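Coatomer subunit delta (Saccharomyces cerevisiae, PDB 5FJZ) forms part of the COPI vesicle coat, which probably returns dilysine-tagged proteins from the Golgi to the ER; its mu-homology domain here binds a Dsl1 peptide. Local coordinates at residues P160-E165 / Q186-S191; A153-T158 / M220-Q225; S54-A59 / Q242-A247; L42-N47 / K95-N100. All blocks are in the same frame, centred on the assembly; numbering follows the deposited sequence. Where two conformers were deposited one is given.

Contact 1: residues P160-E165 / Q186-S191; sequences PVFPQE and QEMGTS
M188 meets the ring of F162 at its edge. M188 CG lies in the plane of that ring, 3.8 Å from F162 CZ, and the two side chains cross at about a right angle. The torsion that allows this sets CG anti to the M188 backbone N (chi1 -176°). M188 O lies 3.6 Å from P160 CA.

G189 follows and slides under the face of the same ring. Its CA is 4.1 Å from the F162 ring centroid and 28° off the ring normal, a CH-pi contact. G189 N is 3.6 Å from F162 CZ. Any side chain here would run into P160 CA and into the carbonyl O of M188, which fits the glycine.

The contact joins a loop to the start of strand 190-194 in the mixed sheet of the mu-homology domain. The loop continues from strand 155-159, the neighbour of strand 190-194 in that sheet. Residues 160-164 belong to the region that interacts with Dsl1. F162 packs on an aromatic side chain of the bound peptide and on P98 of a second subunit.

T190, at the start of the strand, supplies the hydrogen bond. With OG1 anti to its own carbonyl carbon, the hydroxyl reaches V161 O and donates to it at 2.7 Å, tilted 32° from the carbonyl plane. It also bonds Q102 NE2 of the second subunit, so two partners grip it. P163 CD lies 3.3 Å from T190 OG1.

Contact 2: residues A153-T158 / M220-Q225; sequences ADVIFT and MTVSFQ
The ring of F157 carries V222 CG2 over one face, with F157 CE2 4.0 Å from that methyl. The two side chains lie side by side and point the same way. The second ring, F224, meets Y267 of strand 257-269 edge to face.

These groups belong to two antiparallel neighbours in the large mixed sheet of the mu-homology domain, strands 155-159 and 220-229. F157 and V222 are a non-hydrogen-bonded pair. I156 with S223 and T158 with T221 are hydrogen-bonded pairs, with side chains on the opposite face of the sheet. I156 N bonds S223 O at 2.9 Å, and S223 N returns to I156 O at 2.7 Å. T158 N bonds T221 O at 2.8 Å, and T221 N bonds T158 O.

V222 CG2 is anti to its own backbone N. It serves V155 as well as F157, with V155 CG1 3.7 Å away. V155 CG2 rests near F224 CB.

A G1 beta bulge at D154 and V155, opposite I194 of strand 190-194, bends the chain away. Before the bulge, two waters bridge the backbones of A153 and Q225. The first accepts from A153 N and donates to Q225 O; the second accepts from Q225 N and donates to A153 O.

T158 OG1 bonds S191 OG and a third water. That water donates to I156 O at 2.8 Å and to T221 O at 3.1 Å.

Contact 3: residues S54-A59 / Q242-A247; sequences SNLKLA and QSVVMA
A classic beta bulge, in which Q242 and S243 both face K57, marks one end of this antiparallel strand pair. Strands 54-58 and 241-246 are neighbours in a small three-stranded sheet of the mu-homology domain. K57 O takes Q242 N at 2.8 Å, while its bond from S243 N is weak. K57 N bonds S243 O at 2.8 Å.

Further along, N55 and V245 bond each other twice. N55 N reaches V245 O at 2.8 Å.

L56 and V244 point the same way, and L56 CD1 lies 4.2 Å from V244 CG2. Both also touch I17 of strand 15-27. On the other face the extended chain of K57 passes S243, with K57 CD 3.6 Å from S243 OG.

The amide group of N55 lies against A247, and N55 CG is 3.8 Å from A247 CB. An alanine in place of N55 would probably open a gap beside A247 and leave its methyl without this neighbour.

S54 OG bonds L51 O. S54 CA makes a CA-H...O contact of 3.3 Å with V245 O.

Contact 4: residues L42-N47 / K95-N100; sequences LELRIN and KAFPAN
L44 CD2 sits over the centre of the F97 ring, a CH-pi contact 3.6 Å from the ring centroid and 3° off the normal. The side chains cross at about a right angle. This contact sets the end of strand 33-46, in the mixed sheet of the mu-homology domain, against the loop that follows strand 87-88.

I46 lies next to L44 in the cluster. Its CD1 is 3.7 Å from F97 CB, and its CG2 is 4.0 Å from A99 CB. The first torsion of F97 sets CG anti to its carbonyl carbon (chi1 -75°), which puts CG 3.9 Å from L44 CD2.

The backbones come close where the strand ends. A99 CA makes a CA-H...O contact of 3.2 Å with I46 O, and N47 CA makes one of 3.6 Å with A99 O.

Farther out, F97 packs on an aromatic side chain of the bound peptide, and P98 packs on the peptide backbone. Both segments lie in the region that interacts with Dsl1. An alanine in place of F97 would probably leave L44 CD2 without its aromatic face and the peptide's aromatic side chain without this packing partner.

The loop is held from several sides. A96 N bonds Q164 OE1 of a second subunit, and N100 OD1 bonds V167 N of that subunit. R45 NE forms a salt bridge with D101, just past the loop segment.

A water ties strand to loop, accepting from I46 N at 2.8 Å and lying 2.9 Å from P98 O.

From the N terminus, the chain opens contact 4 at 42-47 and contact 3 at 54-59. Contact 4 closes at 95-100, setting the loop after strand 87-88 on the end of strand 33-46 in the large sheet. Contact 3 is still open, so the two loops cross; they also touch, through S54 with F97. Contact 2 opens at 153-158 and contact 1 at 160-165. Contact 1 closes at 186-191 and contact 2 at 220-225, so contact 1 nests in contact 2, both at neighbouring strands of the large sheet. Contact 3 closes last, at 242-247, encloses both and pairs strands 54-58 and 241-246 of the small sheet. Contacts 3 and 4 lie across the chain's centre from the others.

Contact 1: residues P160-E165 / Q186-S191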
loop_
_atom_site.group_PDB
_atom_site.type_symbol
_atom_site.label_atom_id
_atom_site.label_comp_id
_atom_site.label_asym_id
_atom_site.label_seq_id
_atom_site.Cartn_x
_atom_site.Cartn_y
_atom_site.Cartn_z
ATOM N N PRO A 160 1.505 -1.710 -22.369
ATOM C CA PRO A 160 2.485 -2.389 -21.444
ATOM C C PRO A 160 3.593 -3.265 -22.086
ATOM O O PRO A 160 3.844 -4.402 -21.663
ATOM C CB PRO A 160 1.609 -3.208 -20.572
ATOM C CG PRO A 160 0.476 -3.571 -21.481
ATOM C CD PRO A 160 0.200 -2.333 -22.291
ATOM N N VAL A 161 4.323 -2.653 -23.003
ATOM C CA VAL A 161 5.381 -3.320 -23.722
ATOM C C VAL A 161 6.502 -2.329 -23.814
ATOM O O VAL A 161 6.303 -1.122 -23.635
ATOM C CB VAL A 161 4.923 -3.848 -25.105
ATOM C CG1 VAL A 161 3.908 -4.922 -24.955
ATOM C CG2 VAL A 161 4.413 -2.760 -25.973
ATOM N N PHE A 162 7.703 -2.833 -24.037
ATOM C CA PHE A 162 8.875 -1.965 -24.175
ATOM C C PHE A 162 9.609 -2.381 -25.461
ATOM O O PHE A 162 10.474 -3.269 -25.394
ATOM C CB PHE A 162 9.867 -2.207 -22.992
ATOM C CG PHE A 162 9.330 -1.780 -21.649
ATOM C CD1 PHE A 162 8.435 -2.586 -20.989
ATOM C CD2 PHE A 162 9.606 -0.556 -21.150
ATOM C CE1 PHE A 162 7.857 -2.178 -19.798
ATOM C CE2 PHE A 162 9.016 -0.112 -19.985
ATOM C CZ PHE A 162 8.154 -0.933 -19.297
ATOM N N PRO A 163 9.228 -1.826 -26.609
ATOM C CA PRO A 163 9.720 -2.469 -27.832
ATOM C C PRO A 163 11.138 -2.033 -28.157
ATOM O O PRO A 163 11.507 -0.916 -27.819
ATOM C CB PRO A 163 8.742 -1.973 -28.911
ATOM C CG PRO A 163 8.031 -0.803 -28.329
ATOM C CD PRO A 163 8.080 -0.918 -26.850
ATOM N N GLN A 164 11.903 -2.914 -28.802
ATOM C CA GLN A 164 13.229 -2.558 -29.355
ATOM C C GLN A 164 13.031 -1.391 -30.344
ATOM O O GLN A 164 13.552 -0.288 -30.127
ATOM C CB GLN A 164 13.905 -3.809 -29.980
ATOM C CG GLN A 164 14.303 -4.870 -28.965
ATOM C CD GLN A 164 15.530 -4.459 -28.141
ATOM O OE1 GLN A 164 16.660 -4.361 -28.659
ATOM N NE2 GLN A 164 15.322 -4.261 -26.841
ATOM N N GLU A 165 12.126 -1.565 -31.307
ATOM C CA GLU A 165 11.948 -0.571 -32.408
ATOM C C GLU A 165 11.077 0.601 -31.969
ATOM O O GLU A 165 10.169 0.396 -31.193
ATOM C CB GLU A 165 11.295 -1.312 -33.580
ATOM C CG GLU A 165 11.152 -0.560 -34.895
ATOM C CD GLU A 165 12.471 -0.330 -35.606
ATOM O OE1 GLU A 165 13.499 -0.969 -35.260
ATOM O OE2 GLU A 165 12.474 0.492 -36.559
ATOM N N GLN A 186 3.989 7.207 -14.388
ATOM C CA GLN A 186 2.830 6.763 -13.571
ATOM C C GLN A 186 2.212 5.449 -14.113
ATOM O O GLN A 186 1.416 4.838 -13.443
ATOM C CB GLN A 186 1.704 7.822 -13.586
ATOM C CG GLN A 186 1.977 9.053 -12.745
ATOM C CD GLN A 186 3.087 9.908 -13.344
ATOM O OE1 GLN A 186 2.928 10.480 -14.430
ATOM N NE2 GLN A 186 4.223 10.000 -12.646
ATOM N N GLU A 187 2.494 5.071 -15.360
ATOM C CA GLU A 187 2.024 3.807 -15.902
ATOM C C GLU A 187 3.194 3.097 -16.531
ATOM O O GLU A 187 4.096 3.718 -17.096
ATOM C CB GLU A 187 0.898 3.988 -16.954
ATOM C CG GLU A 187 -0.387 4.636 -16.435
ATOM C CD GLU A 187 -1.090 3.866 -15.298
ATOM O OE1 GLU A 187 -0.830 2.635 -15.112
ATOM O OE2 GLU A 187 -1.912 4.528 -14.574
ATOM N N MET A 188 3.191 1.802 -16.456
ATOM C CA MET A 188 4.259 1.025 -16.992
ATOM C C MET A 188 4.085 0.732 -18.500
ATOM O O MET A 188 3.077 0.163 -18.921
ATOM C CB MET A 188 4.279 -0.301 -16.278
ATOM C CG MET A 188 5.452 -1.188 -16.705
ATOM S SD MET A 188 5.072 -2.941 -16.608
ATOM C CE MET A 188 4.458 -3.056 -14.901
ATOM N N GLY A 189 5.138 0.995 -19.272
ATOM C CA GLY A 189 5.177 0.600 -20.711
ATOM C C GLY A 189 5.454 1.819 -21.539
ATOM O O GLY A 189 6.164 2.727 -21.122
ATOM N N THR A 190 4.905 1.819 -22.743
ATOM C CA THR A 190 5.134 2.868 -23.715
ATOM C C THR A 190 3.897 3.778 -23.826
ATOM O O THR A 190 2.796 3.304 -23.968
ATOM C CB THR A 190 5.449 2.198 -25.056
ATOM O OG1 THR A 190 6.552 1.285 -24.871
ATOM C CG2 THR A 190 5.748 3.246 -26.124
ATOM N N SER A 191 4.107 5.083 -23.766
ATOM C CA SER A 191 3.042 6.055 -23.618
ATOM C C SER A 191 2.991 7.000 -24.813
ATOM O O SER A 191 4.019 7.571 -25.240
ATOM C CB SER A 191 3.155 6.891 -22.354
ATOM O OG SER A 191 2.976 6.054 -21.206
#

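Contact 2: residues A153-T158 / M220-Q225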
loop_
_atom_site.group_PDB
_atom_site.type_symbol
_atom_site.label_atom_id
_atom_site.label_comp_id
_atom_site.label_asym_id
_atom_site.label_seq_id
_atom_site.Cartn_x
_atom_site.Cartn_y
_atom_site.Cartn_z
ATOM N N ALA A 153 -7.497 17.686 -22.742
ATOM C CA ALA A 153 -6.195 18.025 -23.295
ATOM C C ALA A 153 -5.159 17.041 -22.799
ATOM O O ALA A 153 -5.304 16.505 -21.678
ATOM C CB ALA A 153 -5.806 19.426 -22.894
ATOM N N ASP A 154 -4.163 16.750 -23.618
ATOM C CA ASP A 154 -3.025 15.898 -23.199
ATOM C C ASP A 154 -3.453 14.588 -22.594
ATOM O O ASP A 154 -3.015 14.195 -21.478
ATOM C CB ASP A 154 -2.113 16.693 -22.204
ATOM C CG ASP A 154 -1.461 17.924 -22.859
ATOM O OD1 ASP A 154 -1.299 17.956 -24.088
ATOM O OD2 ASP A 154 -1.094 18.864 -22.140
ATOM N N VAL A 155 -4.222 13.820 -23.345
ATOM C CA VAL A 155 -4.657 12.459 -22.981
ATOM C C VAL A 155 -3.584 11.425 -23.382
ATOM O O VAL A 155 -3.031 11.468 -24.473
ATOM C CB VAL A 155 -5.940 12.151 -23.700
ATOM C CG1 VAL A 155 -6.498 10.759 -23.384
ATOM C CG2 VAL A 155 -6.969 13.232 -23.406
ATOM N N ILE A 156 -3.251 10.555 -22.462
ATOM C CA ILE A 156 -2.150 9.638 -22.591
ATOM C C ILE A 156 -2.630 8.202 -22.604
ATOM O O ILE A 156 -3.368 7.728 -21.701
ATOM C CB ILE A 156 -1.100 9.884 -21.506
ATOM C CG1 ILE A 156 -0.561 11.310 -21.711
ATOM C CG2 ILE A 156 0.048 8.911 -21.684
ATOM C CD1 ILE A 156 0.429 11.751 -20.665
ATOM N N PHE A 157 -2.266 7.502 -23.669
ATOM C CA PHE A 157 -2.499 6.048 -23.764
ATOM C C PHE A 157 -1.226 5.250 -23.521
ATOM O O PHE A 157 -0.162 5.582 -24.104
ATOM C CB PHE A 157 -3.057 5.723 -25.177
ATOM C CG PHE A 157 -4.307 6.477 -25.504
ATOM C CD1 PHE A 157 -4.210 7.791 -26.023
ATOM C CD2 PHE A 157 -5.526 5.900 -25.368
ATOM C CE1 PHE A 157 -5.367 8.523 -26.279
ATOM C CE2 PHE A 157 -6.687 6.597 -25.617
ATOM C CZ PHE A 157 -6.593 7.903 -26.117
ATOM N N THR A 158 -1.301 4.262 -22.659
ATOM C CA THR A 158 -0.114 3.461 -22.279
ATOM C C THR A 158 -0.347 2.009 -22.669
ATOM O O THR A 158 -1.345 1.412 -22.359
ATOM C CB THR A 158 0.277 3.627 -20.776
ATOM O OG1 THR A 158 0.542 5.013 -20.633
ATOM C CG2 THR A 158 1.511 2.786 -20.456
ATOM N N MET A 220 -4.415 -1.916 -21.885
ATOM C CA MET A 220 -4.067 -0.581 -22.313
ATOM C C MET A 220 -4.736 0.418 -21.355
ATOM O O MET A 220 -5.933 0.324 -21.088
ATOM C CB MET A 220 -4.588 -0.328 -23.747
ATOM C CG MET A 220 -4.029 -1.287 -24.781
ATOM S SD MET A 220 -4.611 -0.940 -26.459
ATOM C CE MET A 220 -3.801 -2.277 -27.348
ATOM N N THR A 221 -3.976 1.400 -20.896
ATOM C CA THR A 221 -4.450 2.325 -19.909
ATOM C C THR A 221 -4.564 3.692 -20.514
ATOM O O THR A 221 -3.714 4.120 -21.327
ATOM C CB THR A 221 -3.486 2.388 -18.716
ATOM O OG1 THR A 221 -3.478 1.125 -18.072
ATOM C CG2 THR A 221 -3.921 3.402 -17.712
ATOM N N VAL A 222 -5.557 4.428 -20.103
ATOM C CA VAL A 222 -5.699 5.828 -20.497
ATOM C C VAL A 222 -5.609 6.766 -19.268
ATOM O O VAL A 222 -6.124 6.417 -18.173
ATOM C CB VAL A 222 -6.986 6.096 -21.262
ATOM C CG1 VAL A 222 -8.196 5.842 -20.413
ATOM C CG2 VAL A 222 -7.041 7.537 -21.720
ATOM N N SER A 223 -4.970 7.908 -19.477
ATOM C CA SER A 223 -4.762 8.896 -18.427
ATOM C C SER A 223 -5.210 10.263 -18.920
ATOM O O SER A 223 -4.720 10.737 -19.975
ATOM C CB SER A 223 -3.256 8.897 -18.078
ATOM O OG SER A 223 -2.958 9.813 -17.026
ATOM N N PHE A 224 -6.107 10.899 -18.158
ATOM C CA PHE A 224 -6.592 12.217 -18.425
ATOM C C PHE A 224 -7.049 12.917 -17.156
ATOM O O PHE A 224 -7.250 12.301 -16.104
ATOM C CB PHE A 224 -7.744 12.200 -19.430
ATOM C CG PHE A 224 -8.983 11.401 -18.967
ATOM C CD1 PHE A 224 -9.893 11.920 -18.034
ATOM C CD2 PHE A 224 -9.180 10.095 -19.423
ATOM C CE1 PHE A 224 -11.003 11.216 -17.655
ATOM C CE2 PHE A 224 -10.302 9.372 -19.002
ATOM C CZ PHE A 224 -11.198 9.942 -18.131
ATOM N N GLN A 225 -7.087 14.231 -17.231
ATOM C CA GLN A 225 -7.392 15.066 -16.083
ATOM C C GLN A 225 -7.851 16.388 -16.625
ATOM O O GLN A 225 -7.147 17.004 -17.415
ATOM C CB GLN A 225 -6.136 15.211 -15.185
ATOM C CG GLN A 225 -6.303 15.971 -13.849
ATOM C CD GLN A 225 -5.074 15.992 -12.933
ATOM O OE1 GLN A 225 -5.030 16.780 -12.002
ATOM N NE2 GLN A 225 -4.084 15.124 -13.183
HETATM O O HOH W 1 -7.838 18.209 -19.891
HETATM O O HOH W 2 -7.235 15.438 -20.110
HETATM O O HOH W 3 -2.014 6.196 -19.841
#

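Contact 3: residues S54-A59 / Q242-A247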
loop_
_atom_site.group_PDB
_atom_site.type_symbol
_atom_site.label_atom_id
_atom_site.label_comp_id
_atom_site.label_asym_id
_atom_site.label_seq_id
_atom_site.Cartn_x
_atom_site.Cartn_y
_atom_site.Cartn_z
ATOM N N SER A 54 -18.147 29.417 9.024
ATOM C CA SER A 54 -18.895 29.455 7.788
ATOM C C SER A 54 -19.572 28.138 7.546
ATOM O O SER A 54 -19.243 27.092 8.153
ATOM C CB SER A 54 -17.951 29.838 6.651
ATOM O OG SER A 54 -16.778 29.007 6.695
ATOM N N ASN A 55 -20.618 28.179 6.727
ATOM C CA ASN A 55 -21.310 27.009 6.311
ATOM C C ASN A 55 -21.503 27.044 4.809
ATOM O O ASN A 55 -21.566 28.112 4.193
ATOM C CB ASN A 55 -22.723 26.887 6.908
ATOM C CG ASN A 55 -22.755 26.533 8.399
ATOM O OD1 ASN A 55 -21.735 26.256 9.082
ATOM N ND2 ASN A 55 -23.941 26.585 8.917
ATOM N N LEU A 56 -21.515 25.871 4.180
ATOM C CA LEU A 56 -21.548 25.797 2.695
ATOM C C LEU A 56 -22.917 25.322 2.334
ATOM O O LEU A 56 -23.388 24.411 2.946
ATOM C CB LEU A 56 -20.574 24.709 2.193
ATOM C CG LEU A 56 -19.080 24.973 2.046
ATOM C CD1 LEU A 56 -18.465 25.972 2.994
ATOM C CD2 LEU A 56 -18.302 23.658 1.995
ATOM N N LYS A 57 -23.560 25.971 1.357
ATOM C CA LYS A 57 -24.857 25.498 0.872
ATOM C C LYS A 57 -24.615 24.864 -0.470
ATOM O O LYS A 57 -24.115 25.508 -1.366
ATOM C CB LYS A 57 -25.884 26.625 0.699
ATOM C CG LYS A 57 -26.667 26.956 1.952
ATOM C CD LYS A 57 -27.687 28.074 1.681
ATOM C CE LYS A 57 -28.204 28.708 2.972
ATOM N NZ LYS A 57 -28.746 30.066 2.685
ATOM N N LEU A 58 -24.960 23.588 -0.596
ATOM C CA LEU A 58 -24.793 22.934 -1.883
ATOM C C LEU A 58 -25.888 23.390 -2.829
ATOM O O LEU A 58 -26.966 23.739 -2.373
ATOM C CB LEU A 58 -24.873 21.451 -1.697
ATOM C CG LEU A 58 -23.887 20.792 -0.669
ATOM C CD1 LEU A 58 -23.973 19.325 -0.625
ATOM C CD2 LEU A 58 -22.456 21.155 -0.957
ATOM N N ALA A 59 -25.632 23.288 -4.131
ATOM C CA ALA A 59 -26.616 23.686 -5.181
ATOM C C ALA A 59 -27.932 22.928 -5.046
ATOM O O ALA A 59 -28.020 21.752 -4.618
ATOM C CB ALA A 59 -26.095 23.451 -6.574
ATOM N N GLN A 242 -23.938 26.549 -4.013
ATOM C CA GLN A 242 -24.915 27.660 -4.203
ATOM C C GLN A 242 -24.458 28.925 -3.522
ATOM O O GLN A 242 -24.484 30.009 -4.079
ATOM C CB GLN A 242 -26.140 27.190 -3.492
ATOM C CG GLN A 242 -27.212 28.193 -3.364
ATOM C CD GLN A 242 -28.410 27.461 -3.902
ATOM O OE1 GLN A 242 -29.263 27.005 -3.154
ATOM N NE2 GLN A 242 -28.402 27.207 -5.257
ATOM N N SER A 243 -24.023 28.785 -2.276
ATOM C CA SER A 243 -23.461 29.924 -1.602
ATOM C C SER A 243 -22.648 29.430 -0.412
ATOM O O SER A 243 -22.713 28.251 0.018
ATOM C CB SER A 243 -24.540 30.871 -1.079
ATOM O OG SER A 243 -25.390 30.141 -0.190
ATOM N N VAL A 244 -21.918 30.386 0.133
ATOM C CA VAL A 244 -21.283 30.218 1.414
ATOM C C VAL A 244 -21.772 31.393 2.331
ATOM O O VAL A 244 -21.812 32.544 1.911
ATOM C CB VAL A 244 -19.758 30.272 1.250
ATOM C CG1 VAL A 244 -19.095 30.136 2.635
ATOM C CG2 VAL A 244 -19.231 29.149 0.359
ATOM N N VAL A 245 -21.961 31.073 3.604
ATOM C CA VAL A 245 -22.738 31.836 4.485
ATOM C C VAL A 245 -22.098 31.750 5.886
ATOM O O VAL A 245 -21.508 30.750 6.240
ATOM C CB VAL A 245 -24.129 31.139 4.335
ATOM C CG1 VAL A 245 -24.690 30.550 5.607
ATOM C CG2 VAL A 245 -25.053 31.909 3.423
ATOM N N MET A 246 -22.294 32.785 6.686
ATOM C CA MET A 246 -21.949 32.768 8.103
ATOM C C MET A 246 -22.769 31.719 8.783
ATOM O O MET A 246 -23.969 31.607 8.507
ATOM C CB MET A 246 -22.214 34.151 8.732
ATOM C CG MET A 246 -21.188 35.202 8.367
ATOM S SD MET A 246 -19.624 34.830 9.192
ATOM C CE MET A 246 -19.999 35.308 10.902
ATOM N N ALA A 247 -22.132 30.947 9.667
ATOM C CA ALA A 247 -22.784 29.840 10.313
ATOM C C ALA A 247 -23.922 30.338 11.184
ATOM O O ALA A 247 -24.914 29.647 11.352
ATOM C CB ALA A 247 -21.823 29.014 11.154
#

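Contact 4: residues L42-N47 / K95-N100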
loop_
_atom_site.group_PDB
_atom_site.type_symbol
_atom_site.label_atom_id
_atom_site.label_comp_id
_atom_site.label_asym_id
_atom_site.label_seq_id
_atom_site.Cartn_x
_atom_site.Cartn_y
_atom_site.Cartn_z
ATOM N N LEU A 42 -15.487 16.597 -1.588
ATOM C CA LEU A 42 -15.588 18.005 -1.482
ATOM C C LEU A 42 -14.610 18.473 -0.396
ATOM O O LEU A 42 -14.723 18.071 0.739
ATOM C CB LEU A 42 -17.025 18.315 -1.102
ATOM C CG LEU A 42 -17.189 19.795 -1.319
ATOM C CD1 LEU A 42 -18.535 20.230 -1.777
ATOM C CD2 LEU A 42 -16.886 20.483 -0.041
ATOM N N GLU A 43 -13.617 19.267 -0.782
ATOM C CA GLU A 43 -12.583 19.761 0.100
ATOM C C GLU A 43 -12.759 21.257 0.298
ATOM O O GLU A 43 -13.073 22.018 -0.646
ATOM C CB GLU A 43 -11.212 19.522 -0.489
ATOM C CG GLU A 43 -10.816 18.065 -0.500
ATOM C CD GLU A 43 -9.443 17.818 -1.101
ATOM O OE1 GLU A 43 -8.794 18.763 -1.592
ATOM O OE2 GLU A 43 -9.017 16.663 -1.092
ATOM N N LEU A 44 -12.552 21.685 1.524
ATOM C CA LEU A 44 -12.602 23.078 1.919
ATOM C C LEU A 44 -11.239 23.548 2.410
ATOM O O LEU A 44 -10.644 22.867 3.232
ATOM C CB LEU A 44 -13.682 23.184 3.057
ATOM C CG LEU A 44 -13.870 24.541 3.710
ATOM C CD1 LEU A 44 -14.303 25.532 2.664
ATOM C CD2 LEU A 44 -14.902 24.418 4.841
ATOM N N ARG A 45 -10.758 24.668 1.883
ATOM C CA ARG A 45 -9.567 25.347 2.346
ATOM C C ARG A 45 -10.005 26.739 2.813
ATOM O O ARG A 45 -10.656 27.517 2.073
ATOM C CB ARG A 45 -8.529 25.448 1.298
ATOM C CG ARG A 45 -7.739 24.190 0.954
ATOM C CD ARG A 45 -6.905 24.365 -0.307
ATOM N NE ARG A 45 -5.988 25.507 -0.248
ATOM C CZ ARG A 45 -5.254 25.978 -1.276
ATOM N NH1 ARG A 45 -5.335 25.403 -2.445
ATOM N NH2 ARG A 45 -4.446 27.015 -1.132
ATOM N N ILE A 46 -9.607 27.075 4.016
ATOM C CA ILE A 46 -9.812 28.389 4.563
ATOM C C ILE A 46 -8.522 29.005 5.087
ATOM O O ILE A 46 -7.781 28.376 5.831
ATOM C CB ILE A 46 -10.853 28.375 5.670
ATOM C CG1 ILE A 46 -12.164 27.819 5.106
ATOM C CG2 ILE A 46 -11.101 29.796 6.164
ATOM C CD1 ILE A 46 -13.249 27.671 6.122
ATOM N N ASN A 47 -8.213 30.225 4.655
ATOM C CA ASN A 47 -6.961 30.815 5.074
ATOM C C ASN A 47 -7.128 32.184 5.701
ATOM O O ASN A 47 -6.142 32.834 5.982
ATOM C CB ASN A 47 -5.947 30.806 3.940
ATOM C CG ASN A 47 -6.259 31.792 2.850
ATOM O OD1 ASN A 47 -7.224 32.596 2.907
ATOM N ND2 ASN A 47 -5.371 31.820 1.910
ATOM N N LYS A 95 -17.599 25.265 17.428
ATOM C CA LYS A 95 -16.267 25.272 16.828
ATOM C C LYS A 95 -16.263 25.932 15.486
ATOM O O LYS A 95 -17.299 26.288 14.990
ATOM C CB LYS A 95 -15.758 23.838 16.754
ATOM C CG LYS A 95 -14.898 23.497 17.955
ATOM C CD LYS A 95 -15.323 22.186 18.565
ATOM C CE LYS A 95 -14.383 21.760 19.693
ATOM N NZ LYS A 95 -14.473 22.634 20.894
ATOM N N ALA A 96 -15.089 26.107 14.896
ATOM C CA ALA A 96 -14.976 26.722 13.578
ATOM C C ALA A 96 -14.061 25.855 12.747
ATOM O O ALA A 96 -13.396 24.946 13.282
ATOM C CB ALA A 96 -14.375 28.084 13.687
ATOM N N PHE A 97 -14.021 26.095 11.440
ATOM C CA PHE A 97 -13.141 25.295 10.604
ATOM C C PHE A 97 -11.705 25.689 10.795
ATOM O O PHE A 97 -11.376 26.878 10.850
ATOM C CB PHE A 97 -13.491 25.462 9.111
ATOM C CG PHE A 97 -14.740 24.734 8.698
ATOM C CD1 PHE A 97 -14.749 23.383 8.609
ATOM C CD2 PHE A 97 -15.872 25.423 8.402
ATOM C CE1 PHE A 97 -15.882 22.680 8.237
ATOM C CE2 PHE A 97 -17.007 24.757 8.012
ATOM C CZ PHE A 97 -16.999 23.400 7.876
ATOM N N PRO A 98 -10.812 24.723 10.883
ATOM C CA PRO A 98 -9.429 25.141 10.749
ATOM C C PRO A 98 -9.153 26.091 9.589
ATOM O O PRO A 98 -9.544 25.817 8.466
ATOM C CB PRO A 98 -8.671 23.776 10.547
ATOM C CG PRO A 98 -9.551 22.807 11.162
ATOM C CD PRO A 98 -10.944 23.273 10.891
ATOM N N ALA A 99 -8.424 27.168 9.870
ATOM C CA ALA A 99 -8.221 28.255 8.977
ATOM C C ALA A 99 -6.765 28.539 8.712
ATOM O O ALA A 99 -6.407 29.669 8.436
ATOM C CB ALA A 99 -8.952 29.499 9.536
ATOM N N ASN A 100 -5.939 27.487 8.674
ATOM C CA ASN A 100 -4.572 27.590 8.165
ATOM C C ASN A 100 -4.347 26.851 6.823
ATOM O O ASN A 100 -3.307 26.195 6.620
ATOM C CB ASN A 100 -3.595 27.119 9.225
ATOM C CG ASN A 100 -3.548 28.043 10.448
ATOM O OD1 ASN A 100 -3.066 29.143 10.388
ATOM N ND2 ASN A 100 -4.045 27.570 11.553
HETATM O O HOH W 4 -8.493 25.206 5.840
#